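PDB 2OV3: periplasmic binding protein component of an ABC type zinc uptake transporter from Synechocystis sp., which binds zinc ions in the periplasm and probably delivers them to the membrane components of an ABC-type zinc uptake transporter. Local coordinates for residues S27-G32 with Q64-K69. Residues are numbered along the deposited sequence; the frame is centred on the assembly and turned at random.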
loop_
_atom_site.group_PDB
_atom_site.type_symbol
_atom_site.label_atom_id
_atom_site.label_comp_id
_atom_site.label_asym_id
_atom_site.label_seq_id
_atom_site.Cartn_x
_atom_site.Cartn_y
_atom_site.Cartn_z
ATOM N N SER A 27 -10.313 8.811 10.710
ATOM C CA SER A 27 -9.253 8.710 11.702
ATOM C C SER A 27 -8.342 7.566 11.222
ATOM O O SER A 27 -8.820 6.543 10.712
ATOM C CB SER A 27 -9.819 8.412 13.088
ATOM O OG SER A 27 -10.457 9.554 13.639
ATOM N N VAL A 28 -7.032 7.762 11.365
ATOM C CA VAL A 28 -6.037 6.774 10.947
ATOM C C VAL A 28 -5.404 6.160 12.183
ATOM O O VAL A 28 -4.982 6.868 13.088
ATOM C CB VAL A 28 -4.919 7.421 10.084
ATOM C CG1 VAL A 28 -3.937 6.359 9.587
ATOM C CG2 VAL A 28 -5.532 8.132 8.894
ATOM N N LEU A 29 -5.348 4.835 12.209
ATOM C CA LEU A 29 -4.772 4.118 13.325
ATOM C C LEU A 29 -3.246 4.097 13.235
ATOM O O LEU A 29 -2.570 4.351 14.224
ATOM C CB LEU A 29 -5.309 2.689 13.356
ATOM C CG LEU A 29 -4.747 1.833 14.500
ATOM C CD1 LEU A 29 -5.302 2.350 15.824
ATOM C CD2 LEU A 29 -5.100 0.357 14.318
ATOM N N VAL A 30 -2.693 3.805 12.058
ATOM C CA VAL A 30 -1.241 3.760 11.927
ATOM C C VAL A 30 -0.636 4.988 11.226
ATOM O O VAL A 30 -0.946 5.289 10.066
ATOM C CB VAL A 30 -0.769 2.477 11.174
ATOM C CG1 VAL A 30 0.756 2.349 11.247
ATOM C CG2 VAL A 30 -1.422 1.234 11.782
ATOM N N PRO A 31 0.243 5.715 11.932
ATOM C CA PRO A 31 0.901 6.903 11.384
ATOM C C PRO A 31 1.750 6.480 10.179
ATOM O O PRO A 31 2.234 5.350 10.119
ATOM C CB PRO A 31 1.769 7.397 12.549
ATOM C CG PRO A 31 1.090 6.853 13.781
ATOM C CD PRO A 31 0.663 5.474 13.326
ATOM N N GLY A 32 1.931 7.398 9.236
ATOM C CA GLY A 32 2.706 7.103 8.044
ATOM C C GLY A 32 4.169 6.750 8.244
ATOM O O GLY A 32 4.744 6.006 7.446
ATOM N N GLN A 64 -4.865 -8.302 11.413
ATOM C CA GLN A 64 -4.882 -9.456 12.317
ATOM C C GLN A 64 -4.258 -9.190 13.685
ATOM O O GLN A 64 -4.765 -9.654 14.703
ATOM C CB GLN A 64 -4.174 -10.641 11.662
ATOM C CG GLN A 64 -4.064 -11.838 12.582
ATOM C CD GLN A 64 -5.426 -12.348 13.020
ATOM O OE1 GLN A 64 -5.558 -12.962 14.082
ATOM N NE2 GLN A 64 -6.449 -12.102 12.197
ATOM N N PRO A 65 -3.133 -8.460 13.720
ATOM C CA PRO A 65 -2.478 -8.163 14.996
ATOM C C PRO A 65 -3.378 -7.460 16.005
ATOM O O PRO A 65 -3.286 -7.716 17.205
ATOM C CB PRO A 65 -1.294 -7.300 14.581
ATOM C CG PRO A 65 -0.943 -7.848 13.228
ATOM C CD PRO A 65 -2.299 -8.024 12.584
ATOM N N TRP A 66 -4.247 -6.576 15.532
ATOM C CA TRP A 66 -5.137 -5.855 16.445
ATOM C C TRP A 66 -6.617 -6.103 16.150
ATOM O O TRP A 66 -7.489 -5.496 16.774
ATOM C CB TRP A 66 -4.864 -4.339 16.383
ATOM C CG TRP A 66 -3.722 -3.944 15.488
ATOM C CD1 TRP A 66 -2.387 -4.134 15.723
ATOM C CD2 TRP A 66 -3.817 -3.344 14.189
ATOM N NE1 TRP A 66 -1.647 -3.694 14.651
ATOM C CE2 TRP A 66 -2.496 -3.203 13.696
ATOM C CE3 TRP A 66 -4.889 -2.908 13.399
ATOM C CZ2 TRP A 66 -2.216 -2.653 12.440
ATOM C CZ3 TRP A 66 -4.612 -2.360 12.148
ATOM C CH2 TRP A 66 -3.282 -2.236 11.684
ATOM N N LEU A 67 -6.893 -6.994 15.204
ATOM C CA LEU A 67 -8.261 -7.307 14.810
ATOM C C LEU A 67 -9.212 -7.468 15.993
ATOM O O LEU A 67 -10.280 -6.860 16.033
ATOM C CB LEU A 67 -8.288 -8.585 13.976
ATOM C CG LEU A 67 -9.333 -8.551 12.853
ATOM C CD1 LEU A 67 -9.299 -9.867 12.086
ATOM C CD2 LEU A 67 -10.703 -8.284 13.417
ATOM N N GLU A 68 -8.812 -8.291 16.950
ATOM C CA GLU A 68 -9.623 -8.543 18.118
ATOM C C GLU A 68 -9.787 -7.316 19.005
ATOM O O GLU A 68 -10.893 -7.031 19.465
ATOM C CB GLU A 68 -9.042 -9.719 18.905
ATOM C CG GLU A 68 -9.283 -11.070 18.221
ATOM C CD GLU A 68 -10.760 -11.455 18.209
ATOM O OE1 GLU A 68 -11.287 -11.832 19.283
ATOM O OE2 GLU A 68 -11.400 -11.365 17.133
ATOM N N LYS A 69 -8.708 -6.576 19.247
ATOM C CA LYS A 69 -8.818 -5.381 20.085
ATOM C C LYS A 69 -9.837 -4.430 19.496
ATOM O O LYS A 69 -10.493 -3.691 20.222
ATOM C CB LYS A 69 -7.475 -4.669 20.219
ATOM C CG LYS A 69 -6.459 -5.463 20.990
ATOM C CD LYS A 69 -5.361 -4.583 21.548
ATOM C CE LYS A 69 -4.170 -5.434 21.922
ATOM N NZ LYS A 69 -3.748 -6.247 20.741
#
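L29 lays its CD2 methyl over one face of the indole of W66, a CH-pi contact in the N-terminal parallel alpha/beta lobe of this zinc-binding protein, joining the loop after edge strand 24-28 to the segment around the start of helix 67-73. L29 CD2 sits 3.8 Å from the centroid of the W66 six-membered ring, 28° off the normal. The methyl is displaced toward one side of the ring, so W66 CE3 is the ring atom nearest to L29 CD2, at 3.4 Å. The L29 side chain reaches out with CG anti to the backbone N (chi1 179°), approaching the tryptophan from the opposite direction. P41 and Y55 also touch both L29 and W66, while W66 NE1 makes a weak hydrogen bond to the carbonyl O of Y39. The W66 side chain lies about 8 Å from that of zinc ligand H37.

Plain apolar packing adds the second contact: V30 meets the far end of the same ring obliquely, its side chain crossing that of W66 at about a right angle. An alanine in place of W66 would probably open a gap beside L29 and V30 and leave the Y39 carbonyl without this donor. V30 CG2 stands 3.9 Å from W66 CH2.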